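Side-chain contacts in beta-N-acetylglucosaminidase (Thermotoga maritima, PDB 3WO8), which probably hydrolyses terminal non-reducing N-acetyl-D-hexosamine residues from N-acetyl-beta-D-hexosaminides, as a glycoside hydrolase of family 3: residues 378-383 and 460-465; 24-29 and 385-390; 207-212 and 247-252; 242-247 and 280-285. All blocks are in the same frame, centred on the assembly; numbering follows the deposited sequence.

Overall arrangement
Followed from the N terminus, the chain first reaches residues 24-29, at the exit of strand 20-24 in the TIM barrel, and contact 2 closes on them only when 385-390 arrives in the C-terminal domain. Contacts 3 and 4 are nested inside that long loop. They cross each other, share Ile247 and touch directly, their centres about 10 Å apart, and they join the helices 203-211 and 236-247 to the loops that lead into strands 253-257 and 283-286. Contact 1 closes the loop from 378-383 to 460-465 within the C-terminal domain and crosses contact 2, the centres about 14 Å apart. Contacts 1 and 2 sit on the opposite side of the chain's centre from contacts 3 and 4.

Contact 1. Residues 378-383 and 460-465; sequences YDQIPE and TKPISI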
# COMPACT_ATOMS: atom_id res chain seq x y z
N TYR B 378 -14.99 10.94 6.45
CA TYR B 378 -16.39 11.24 6.63
C TYR B 378 -17.17 10.79 5.43
O TYR B 378 -18.23 10.17 5.57
CB TYR B 378 -16.62 12.72 6.86
CG TYR B 378 -15.90 13.31 8.01
CD1 TYR B 378 -15.65 12.59 9.15
CD2 TYR B 378 -15.47 14.64 7.96
CE1 TYR B 378 -14.96 13.15 10.21
CE2 TYR B 378 -14.80 15.23 9.02
CZ TYR B 378 -14.55 14.48 10.15
OH TYR B 378 -13.88 15.06 11.21
N ASP B 379 -16.67 11.06 4.23
CA ASP B 379 -17.32 10.58 3.00
C ASP B 379 -17.62 9.07 3.02
O ASP B 379 -18.59 8.59 2.42
CB ASP B 379 -16.46 10.84 1.78
CG ASP B 379 -16.31 12.28 1.46
OD1 ASP B 379 -17.02 13.12 2.05
OD2 ASP B 379 -15.47 12.59 0.59
N GLN B 380 -16.78 8.34 3.71
CA GLN B 380 -16.84 6.88 3.71
C GLN B 380 -17.87 6.27 4.70
O GLN B 380 -18.19 5.07 4.63
CB GLN B 380 -15.45 6.35 3.99
CG GLN B 380 -15.01 5.28 3.02
CD GLN B 380 -13.61 4.89 3.36
OE1 GLN B 380 -12.73 5.78 3.44
NE2 GLN B 380 -13.38 3.58 3.63
N ILE B 381 -18.39 7.10 5.60
CA ILE B 381 -19.27 6.63 6.65
C ILE B 381 -20.56 5.99 6.14
O ILE B 381 -21.00 4.99 6.70
CB ILE B 381 -19.56 7.78 7.62
CG1 ILE B 381 -18.28 8.09 8.39
CG2 ILE B 381 -20.69 7.41 8.57
CD1 ILE B 381 -18.36 9.29 9.29
N PRO B 382 -21.17 6.54 5.08
CA PRO B 382 -22.43 5.87 4.72
C PRO B 382 -22.25 4.46 4.18
O PRO B 382 -23.03 3.59 4.53
CB PRO B 382 -23.03 6.78 3.68
CG PRO B 382 -22.51 8.12 4.03
CD PRO B 382 -21.08 7.86 4.44
N GLU B 383 -21.21 4.22 3.40
CA GLU B 383 -20.95 2.81 2.93
C GLU B 383 -20.68 1.86 4.11
O GLU B 383 -21.03 0.68 4.05
CB GLU B 383 -19.86 2.72 1.84
CG GLU B 383 -18.54 2.09 2.22
CD GLU B 383 -18.54 0.55 2.09
OE1 GLU B 383 -19.12 -0.03 1.15
OE2 GLU B 383 -17.92 -0.11 2.94
N THR B 460 -11.43 9.04 13.28
CA THR B 460 -12.34 9.15 12.18
C THR B 460 -12.21 7.97 11.23
O THR B 460 -13.00 7.86 10.31
CB THR B 460 -12.02 10.40 11.37
OG1 THR B 460 -10.67 10.32 10.93
CG2 THR B 460 -12.23 11.66 12.25
N LYS B 461 -11.25 7.08 11.47
CA LYS B 461 -11.00 6.00 10.56
C LYS B 461 -12.16 5.02 10.39
O LYS B 461 -12.91 4.72 11.31
CB LYS B 461 -9.68 5.24 10.87
CG LYS B 461 -8.39 6.08 11.01
CD LYS B 461 -8.11 7.11 9.93
CE LYS B 461 -7.09 6.62 8.92
NZ LYS B 461 -6.95 7.72 7.93
N PRO B 462 -12.33 4.54 9.16
CA PRO B 462 -13.39 3.63 8.95
C PRO B 462 -13.43 2.52 9.97
O PRO B 462 -14.50 2.25 10.53
CB PRO B 462 -13.09 3.10 7.56
CG PRO B 462 -12.69 4.36 6.87
CD PRO B 462 -11.85 5.10 7.88
N ILE B 463 -12.29 1.90 10.24
CA ILE B 463 -12.26 0.70 11.08
C ILE B 463 -12.87 0.96 12.46
O ILE B 463 -13.60 0.15 13.02
CB ILE B 463 -10.84 0.11 11.19
CG1 ILE B 463 -10.85 -1.25 11.90
CG2 ILE B 463 -9.95 1.05 11.96
CD1 ILE B 463 -11.99 -2.18 11.51
N SER B 464 -12.65 2.15 12.98
CA SER B 464 -13.15 2.44 14.32
C SER B 464 -14.65 2.52 14.31
O SER B 464 -15.29 1.94 15.15
CB SER B 464 -12.51 3.72 14.83
OG SER B 464 -11.08 3.58 14.73
N ILE B 465 -15.20 3.23 13.34
CA ILE B 465 -16.66 3.34 13.15
C ILE B 465 -17.27 1.96 12.87
O ILE B 465 -18.27 1.60 13.47
CB ILE B 465 -17.02 4.35 12.03
CG1 ILE B 465 -16.55 5.73 12.42
CG2 ILE B 465 -18.51 4.41 11.81
CD1 ILE B 465 -16.96 6.85 11.51
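Ile381 and Ile465 supply the aliphatic centre of this helix pair. The two side chains cross at about a right angle, and CD1 of Ile465 lies 3.6 Å from CD1 of Ile381 and equally near its CG1, so that one methyl rests against the last bond of its partner. In Ile381 the CG1 branch is anti to the carbonyl carbon (chi1 -70°), and its extended continuation brings CD1 across to the other helix although the side chain does not set out in that direction.

A second apolar touch involves an aromatic ring. CG2 of Thr460 is 3.7 Å from CE1 of Tyr378, near the hydroxyl end of a ring whose side chain starts away from 460-465 and reaches back. The hydroxyl of Thr460 serves another purpose: OG1 is hydrogen-bonded to OD2 of Asp377, one residue before the tyrosine.

At the less buried flank a polar group meets a purely aliphatic one. The amide end of Gln380 lies against the ring of Pro462, NE2 being 3.4 Å from CG, a van der Waals contact with a carbon atom. Tyr54 of helix 53-66 touches both residues and covers this flank.

All three touches are made by side chains, and the two segments come no nearer than 7.0 Å between CA atoms, at Ile381 and Pro462. Helix 374-385, which also packs on strand 391-397, here receives the N-terminal turn of helix 462-471. Such pairing of neighbouring helices over a mainly parallel sheet is characteristic of layered alpha/beta domains, and here it belongs to the C-terminal domain.

Contact 2. Residues 24-29 and 385-390; sequences FNDFNE and VSRFFE
Arg387 and Asp26 form a salt bridge between the two domains, and it carries most of the contact. The arginine meets the carboxylate end-on: NH1 and NH2 both donate to the single oxygen OD1 of Asp26, at 3.1 Å from either nitrogen. That oxygen lies near the guanidinium plane and is approached on its syn side. The carboxylate is turned 45° from the guanidinium, and both nitrogens share one oxygen instead of pairing with two; both bonds are bent, with N-H...O angles of about 145°.

The other oxygen is engaged from within its own loop, where ND2 of Asn28 donates to OD2 of Asp26 at 2.9 Å from above the carboxylate plane. Asn28 in turn caps helix 29-37 through OD1, bonded to the backbone N of Val31. A second-shell residue thereby steadies the carboxylate. The arginine spans the gap with a chain extended from CG to NE, and its CB lies over one face of the Phe388 ring, displaced from the centre.

Farther out, Leu55 of helix 53-66 touches both partners of the bridge, while Tyr466 of helix 462-471 packs on Arg387 and Phe27. The contact thus joins the loop between strand 20-24 and helix 29-37 to the loop linking helix 374-385 with strand 391-397.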
# COMPACT_ATOMS: atom_id res chain seq x y z
N PHE B 24 -13.28 -15.28 -1.24
CA PHE B 24 -14.21 -14.32 -0.64
C PHE B 24 -14.04 -12.91 -1.20
O PHE B 24 -12.96 -12.32 -1.14
CB PHE B 24 -14.06 -14.27 0.87
CG PHE B 24 -14.14 -15.60 1.53
CD1 PHE B 24 -13.12 -16.50 1.39
CD2 PHE B 24 -15.25 -15.94 2.29
CE1 PHE B 24 -13.20 -17.73 1.99
CE2 PHE B 24 -15.34 -17.18 2.90
CZ PHE B 24 -14.31 -18.08 2.74
N ASN B 25 -15.14 -12.39 -1.71
CA ASN B 25 -15.18 -11.05 -2.24
C ASN B 25 -15.89 -10.13 -1.28
O ASN B 25 -16.10 -8.97 -1.61
CB ASN B 25 -15.88 -11.02 -3.60
CG ASN B 25 -15.53 -9.76 -4.39
OD1 ASN B 25 -16.39 -9.01 -4.87
ND2 ASN B 25 -14.25 -9.53 -4.52
N ASP B 26 -16.26 -10.64 -0.11
CA ASP B 26 -16.90 -9.81 0.91
C ASP B 26 -16.67 -10.42 2.29
O ASP B 26 -16.12 -11.53 2.44
CB ASP B 26 -18.41 -9.54 0.60
CG ASP B 26 -19.00 -8.29 1.37
OD1 ASP B 26 -18.32 -7.25 1.54
OD2 ASP B 26 -20.15 -8.34 1.83
N PHE B 27 -17.03 -9.66 3.32
CA PHE B 27 -16.96 -10.14 4.68
C PHE B 27 -18.21 -9.68 5.49
O PHE B 27 -18.54 -8.48 5.60
CB PHE B 27 -15.64 -9.71 5.32
CG PHE B 27 -15.46 -10.21 6.73
CD1 PHE B 27 -15.13 -11.53 6.98
CD2 PHE B 27 -15.64 -9.38 7.80
CE1 PHE B 27 -14.99 -12.00 8.27
CE2 PHE B 27 -15.48 -9.85 9.09
CZ PHE B 27 -15.17 -11.16 9.33
N ASN B 28 -18.91 -10.67 6.03
CA ASN B 28 -20.19 -10.43 6.64
C ASN B 28 -20.64 -11.66 7.39
O ASN B 28 -19.92 -12.65 7.43
CB ASN B 28 -21.19 -10.13 5.55
CG ASN B 28 -21.13 -11.14 4.45
OD1 ASN B 28 -21.06 -12.33 4.69
ND2 ASN B 28 -21.11 -10.66 3.23
N GLU B 29 -21.85 -11.62 7.94
CA GLU B 29 -22.32 -12.68 8.81
C GLU B 29 -22.40 -14.03 8.09
O GLU B 29 -22.19 -15.08 8.70
CB GLU B 29 -23.66 -12.28 9.45
CG GLU B 29 -24.01 -13.09 10.69
CD GLU B 29 -22.98 -12.95 11.80
OE1 GLU B 29 -22.42 -11.84 11.94
OE2 GLU B 29 -22.73 -13.94 12.53
N VAL B 385 -21.90 2.23 7.37
CA VAL B 385 -23.16 2.02 8.02
C VAL B 385 -24.10 1.19 7.16
O VAL B 385 -24.92 0.44 7.68
CB VAL B 385 -23.77 3.36 8.37
CG1 VAL B 385 -25.18 3.17 8.88
CG2 VAL B 385 -22.90 4.08 9.40
N SER B 386 -23.98 1.29 5.84
CA SER B 386 -24.82 0.47 4.96
C SER B 386 -24.63 -1.00 5.25
O SER B 386 -25.45 -1.80 4.84
CB SER B 386 -24.54 0.72 3.50
OG SER B 386 -23.58 -0.21 3.00
N ARG B 387 -23.54 -1.38 5.91
CA ARG B 387 -23.29 -2.80 6.18
C ARG B 387 -24.19 -3.35 7.25
O ARG B 387 -24.37 -4.55 7.35
CB ARG B 387 -21.83 -3.06 6.51
CG ARG B 387 -20.91 -2.77 5.34
CD ARG B 387 -19.45 -3.17 5.55
NE ARG B 387 -18.89 -3.25 4.21
CZ ARG B 387 -18.89 -4.34 3.45
NH1 ARG B 387 -18.39 -4.25 2.22
NH2 ARG B 387 -19.34 -5.54 3.89
N PHE B 388 -24.79 -2.46 8.04
CA PHE B 388 -25.68 -2.82 9.14
C PHE B 388 -27.12 -2.28 9.06
O PHE B 388 -27.90 -2.49 9.98
CB PHE B 388 -25.10 -2.25 10.43
CG PHE B 388 -23.65 -2.52 10.61
CD1 PHE B 388 -23.23 -3.68 11.23
CD2 PHE B 388 -22.70 -1.60 10.19
CE1 PHE B 388 -21.88 -3.93 11.41
CE2 PHE B 388 -21.35 -1.84 10.37
CZ PHE B 388 -20.93 -3.01 10.98
N PHE B 389 -27.45 -1.54 8.02
CA PHE B 389 -28.81 -1.03 7.79
C PHE B 389 -29.24 -1.12 6.32
O PHE B 389 -28.46 -0.86 5.38
CB PHE B 389 -28.90 0.40 8.25
CG PHE B 389 -28.66 0.56 9.70
CD1 PHE B 389 -27.38 0.61 10.19
CD2 PHE B 389 -29.72 0.64 10.60
CE1 PHE B 389 -27.15 0.75 11.54
CE2 PHE B 389 -29.50 0.77 11.95
CZ PHE B 389 -28.22 0.83 12.42
N GLU B 390 -30.51 -1.47 6.13
CA GLU B 390 -31.05 -1.72 4.77
C GLU B 390 -31.57 -0.44 4.13
O GLU B 390 -31.83 -0.40 2.92
CB GLU B 390 -32.12 -2.81 4.82
CG GLU B 390 -33.22 -2.59 5.85
CD GLU B 390 -33.89 -3.88 6.27
OE1 GLU B 390 -33.17 -4.83 6.66
OE2 GLU B 390 -35.13 -3.95 6.22

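Contact 3. Residues 207-212 and 247-252; sequences KVLERE and IGFDGL
Leu209 reaches from helix 203-211 to the ring of Phe249, and this is the tight part of the contact. Its CD2 methyl lies 3.3 Å from CD1 of Phe249 and 3.6 Å from CE1 of the same ring, an oblique approach to the CD1-CE1 side of the ring. With CG anti to the backbone N (chi1 176°), the phenylalanine carries its ring toward the helix. Within the same loop, the backbone N of Gly251 stands 3.4 Å above the centre of the Phe249 ring. A leucine methyl and a peptide group therefore both bear on this ring, and Val217 of strand 216-219 packs against Leu209 and Phe249 alike.

Toward the surface the fit slackens. CG2 of Ile247 comes no closer than 4.2 Å to CB of Leu209, and the isoleucine is partly exposed, although Phe173 of strand 167-173 also touches it. Beyond it, exposed Glu210 is tied back along its own helix by a salt bridge from NZ of Lys207 to OE2, at 3.1 Å.

The charged pair stays on the exposed side, while the close contacts are all between apolar side chains, consistent with shape and exclusion of water, with no directional bond between the segments, holding this helix against the loop entering strand 253-257.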
# COMPACT_ATOMS: atom_id res chain seq x y z
N LYS B 207 12.32 -27.63 -12.45
CA LYS B 207 13.40 -26.88 -11.82
C LYS B 207 12.98 -26.33 -10.46
O LYS B 207 13.67 -26.59 -9.46
CB LYS B 207 13.99 -25.80 -12.74
CG LYS B 207 15.22 -26.28 -13.52
CD LYS B 207 15.05 -27.64 -14.22
CE LYS B 207 16.38 -28.28 -14.70
NZ LYS B 207 16.69 -29.58 -14.03
N VAL B 208 11.84 -25.65 -10.38
CA VAL B 208 11.39 -25.14 -9.07
C VAL B 208 11.15 -26.27 -8.09
O VAL B 208 11.50 -26.17 -6.91
CB VAL B 208 10.10 -24.27 -9.15
CG1 VAL B 208 9.61 -23.85 -7.76
CG2 VAL B 208 10.35 -23.04 -10.00
N LEU B 209 10.53 -27.35 -8.58
CA LEU B 209 9.95 -28.36 -7.68
C LEU B 209 10.98 -29.26 -7.01
O LEU B 209 10.76 -29.70 -5.89
CB LEU B 209 8.87 -29.20 -8.39
CG LEU B 209 7.49 -28.55 -8.41
CD1 LEU B 209 6.53 -29.34 -9.27
CD2 LEU B 209 6.94 -28.42 -6.99
N GLU B 210 12.10 -29.51 -7.68
CA GLU B 210 13.17 -30.30 -7.07
C GLU B 210 14.21 -29.46 -6.31
O GLU B 210 15.09 -30.00 -5.65
CB GLU B 210 13.81 -31.22 -8.12
CG GLU B 210 14.66 -30.54 -9.19
CD GLU B 210 14.57 -31.23 -10.56
OE1 GLU B 210 13.78 -32.21 -10.72
OE2 GLU B 210 15.28 -30.77 -11.48
N ARG B 211 14.08 -28.13 -6.39
CA ARG B 211 14.86 -27.24 -5.56
C ARG B 211 14.12 -26.78 -4.29
O ARG B 211 14.76 -26.51 -3.28
CB ARG B 211 15.32 -26.03 -6.39
CG ARG B 211 16.40 -26.37 -7.41
CD ARG B 211 16.71 -25.22 -8.37
NE ARG B 211 17.17 -24.00 -7.70
CZ ARG B 211 17.60 -22.90 -8.32
NH1 ARG B 211 18.00 -21.84 -7.61
NH2 ARG B 211 17.65 -22.83 -9.65
N GLU B 212 12.79 -26.70 -4.34
CA GLU B 212 12.03 -26.05 -3.25
C GLU B 212 10.85 -26.91 -2.86
O GLU B 212 9.77 -26.81 -3.43
CB GLU B 212 11.50 -24.68 -3.67
CG GLU B 212 12.29 -23.93 -4.72
CD GLU B 212 13.37 -23.08 -4.13
OE1 GLU B 212 14.21 -22.60 -4.93
OE2 GLU B 212 13.39 -22.91 -2.88
N ILE B 247 8.13 -36.60 -11.26
CA ILE B 247 8.87 -35.42 -10.78
C ILE B 247 9.35 -35.61 -9.36
O ILE B 247 10.48 -35.25 -9.03
CB ILE B 247 8.01 -34.14 -10.82
CG1 ILE B 247 8.06 -33.55 -12.23
CG2 ILE B 247 8.53 -33.11 -9.82
CD1 ILE B 247 6.89 -32.63 -12.53
N GLY B 248 8.46 -36.14 -8.52
CA GLY B 248 8.80 -36.43 -7.15
C GLY B 248 8.00 -35.70 -6.10
O GLY B 248 8.17 -35.95 -4.90
N PHE B 249 7.09 -34.84 -6.54
CA PHE B 249 6.52 -33.83 -5.68
C PHE B 249 5.45 -34.42 -4.79
O PHE B 249 4.44 -34.87 -5.30
CB PHE B 249 5.93 -32.71 -6.53
CG PHE B 249 5.22 -31.66 -5.72
CD1 PHE B 249 5.94 -30.82 -4.90
CD2 PHE B 249 3.84 -31.55 -5.74
CE1 PHE B 249 5.32 -29.89 -4.11
CE2 PHE B 249 3.20 -30.63 -4.96
CZ PHE B 249 3.94 -29.79 -4.15
N ASP B 250 5.65 -34.38 -3.48
CA ASP B 250 4.65 -34.91 -2.53
C ASP B 250 4.00 -33.84 -1.66
O ASP B 250 3.33 -34.15 -0.67
CB ASP B 250 5.24 -36.01 -1.64
CG ASP B 250 6.29 -35.50 -0.71
OD1 ASP B 250 6.91 -34.47 -1.04
OD2 ASP B 250 6.52 -36.14 0.34
N GLY B 251 4.18 -32.58 -2.08
CA GLY B 251 3.61 -31.43 -1.38
C GLY B 251 2.21 -31.08 -1.85
O GLY B 251 1.53 -31.90 -2.41
N LEU B 252 1.81 -29.83 -1.64
CA LEU B 252 0.43 -29.36 -1.84
C LEU B 252 0.04 -29.16 -3.29
O LEU B 252 0.70 -28.47 -4.05
CB LEU B 252 0.24 -28.06 -1.09
CG LEU B 252 -1.17 -27.72 -0.66
CD1 LEU B 252 -1.77 -28.82 0.18
CD2 LEU B 252 -1.14 -26.45 0.17

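Contact 4. Residues 242-247 and 280-285; sequences VLREKI and GGNMIL
Arg244 lays the edge of its guanidinium against the carbonyl of Gly280. NE and NH2 grip the one oxygen side-on: NH2 lies 2.7 Å from O of Gly280 in a fairly straight bond (161° at the hydrogen), and NE is 3.2 Å from the same atom in a more bent one. Both donors hold that oxygen within a few degrees of the guanidinium plane, NH2 almost in line with the C=O bond and NE on a lone pair.

The same NH2 has a further acceptor, OD1 of Asn282 at 2.6 Å. Here the fit is less regular, for the donor stands above the amide plane of the asparagine, and the two flat groups are turned 57° apart. A bend at chi2 (-107°) in the arginine chain leads the guanidinium to this pair of oxygens.

Gly280 follows directly on helix 269-279, whose end it closes in a Schellman motif. Its positive phi suits glycine, and the carbonyl held by the arginine belongs to this turn. NH1 of Arg244 is in turn bonded to O of Gly251, so the guanidinium spans two separate loops and its rotation is well defined.

Asn282 is similarly braced, since its OD1 also accepts from N of Val253 and its ND2 is hydrogen-bonded to OG of Ser316. Helix 236-247 is in this way fastened to the end of helix 269-279 and, through Asn282, to the entrances of the adjacent parallel strands 253-257 and 283-286 of the barrel.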
# COMPACT_ATOMS: atom_id res chain seq x y z
N VAL B 242 2.67 -38.04 -13.83
CA VAL B 242 3.71 -37.04 -14.17
C VAL B 242 4.24 -36.19 -12.98
O VAL B 242 5.41 -35.78 -12.99
CB VAL B 242 3.27 -36.10 -15.31
CG1 VAL B 242 2.23 -35.14 -14.80
CG2 VAL B 242 4.44 -35.32 -15.87
N LEU B 243 3.41 -35.91 -11.97
CA LEU B 243 3.83 -34.95 -10.92
C LEU B 243 4.32 -35.63 -9.66
O LEU B 243 5.46 -35.40 -9.23
CB LEU B 243 2.74 -33.90 -10.59
CG LEU B 243 3.01 -32.89 -9.45
CD1 LEU B 243 4.21 -32.00 -9.74
CD2 LEU B 243 1.82 -32.01 -9.15
N ARG B 244 3.46 -36.43 -9.06
CA ARG B 244 3.82 -37.10 -7.80
C ARG B 244 4.90 -38.19 -7.90
O ARG B 244 5.63 -38.41 -6.91
CB ARG B 244 2.62 -37.73 -7.18
CG ARG B 244 1.55 -36.73 -6.88
CD ARG B 244 1.46 -36.49 -5.42
NE ARG B 244 0.34 -35.62 -5.12
CZ ARG B 244 0.40 -34.53 -4.37
NH1 ARG B 244 1.54 -34.14 -3.85
NH2 ARG B 244 -0.70 -33.82 -4.15
N GLU B 245 4.98 -38.86 -9.05
CA GLU B 245 5.93 -39.96 -9.28
C GLU B 245 7.09 -39.52 -10.13
O GLU B 245 8.24 -39.53 -9.68
CB GLU B 245 5.26 -41.20 -9.92
CG GLU B 245 4.13 -41.76 -9.06
CD GLU B 245 3.44 -43.00 -9.62
OE1 GLU B 245 3.38 -43.21 -10.85
OE2 GLU B 245 2.91 -43.75 -8.79
N LYS B 246 6.82 -39.15 -11.37
CA LYS B 246 7.91 -38.84 -12.27
C LYS B 246 8.76 -37.68 -11.71
O LYS B 246 9.98 -37.78 -11.68
CB LYS B 246 7.40 -38.53 -13.66
CG LYS B 246 8.49 -38.58 -14.69
CD LYS B 246 7.95 -38.22 -16.06
CE LYS B 246 8.90 -38.61 -17.18
NZ LYS B 246 10.32 -38.25 -16.88
N ILE B 247 8.13 -36.60 -11.26
CA ILE B 247 8.87 -35.42 -10.78
C ILE B 247 9.35 -35.61 -9.36
O ILE B 247 10.48 -35.25 -9.03
CB ILE B 247 8.01 -34.14 -10.82
CG1 ILE B 247 8.06 -33.55 -12.23
CG2 ILE B 247 8.53 -33.11 -9.82
CD1 ILE B 247 6.89 -32.63 -12.53
N GLY B 280 -4.91 -37.49 -6.88
CA GLY B 280 -3.86 -37.09 -5.93
C GLY B 280 -3.79 -35.59 -5.67
O GLY B 280 -2.76 -35.07 -5.31
N GLY B 281 -4.88 -34.88 -5.93
CA GLY B 281 -4.91 -33.45 -5.73
C GLY B 281 -5.34 -33.29 -4.30
O GLY B 281 -6.03 -34.15 -3.78
N ASN B 282 -4.94 -32.22 -3.65
CA ASN B 282 -5.18 -32.09 -2.24
C ASN B 282 -6.25 -31.09 -1.92
O ASN B 282 -7.21 -31.42 -1.23
CB ASN B 282 -3.90 -31.68 -1.52
CG ASN B 282 -2.76 -32.64 -1.77
OD1 ASN B 282 -1.72 -32.26 -2.29
ND2 ASN B 282 -2.95 -33.88 -1.38
N MET B 283 -6.10 -29.85 -2.39
CA MET B 283 -7.11 -28.83 -2.06
C MET B 283 -7.92 -28.46 -3.27
O MET B 283 -7.39 -28.24 -4.36
CB MET B 283 -6.52 -27.58 -1.39
CG MET B 283 -5.96 -27.83 0.00
SD MET B 283 -5.14 -26.36 0.65
CE MET B 283 -6.53 -25.71 1.62
N ILE B 284 -9.22 -28.42 -3.04
CA ILE B 284 -10.20 -28.01 -4.04
C ILE B 284 -10.44 -26.52 -3.85
O ILE B 284 -10.77 -26.06 -2.74
CB ILE B 284 -11.55 -28.74 -3.85
CG1 ILE B 284 -11.40 -30.26 -4.06
CG2 ILE B 284 -12.56 -28.23 -4.83
CD1 ILE B 284 -12.43 -31.03 -3.27
N LEU B 285 -10.27 -25.79 -4.92
CA LEU B 285 -10.44 -24.37 -4.89
C LEU B 285 -11.82 -24.03 -5.43
O LEU B 285 -12.15 -24.28 -6.62
CB LEU B 285 -9.36 -23.68 -5.75
CG LEU B 285 -9.53 -22.17 -5.89
CD1 LEU B 285 -9.61 -21.51 -4.52
CD2 LEU B 285 -8.45 -21.56 -6.78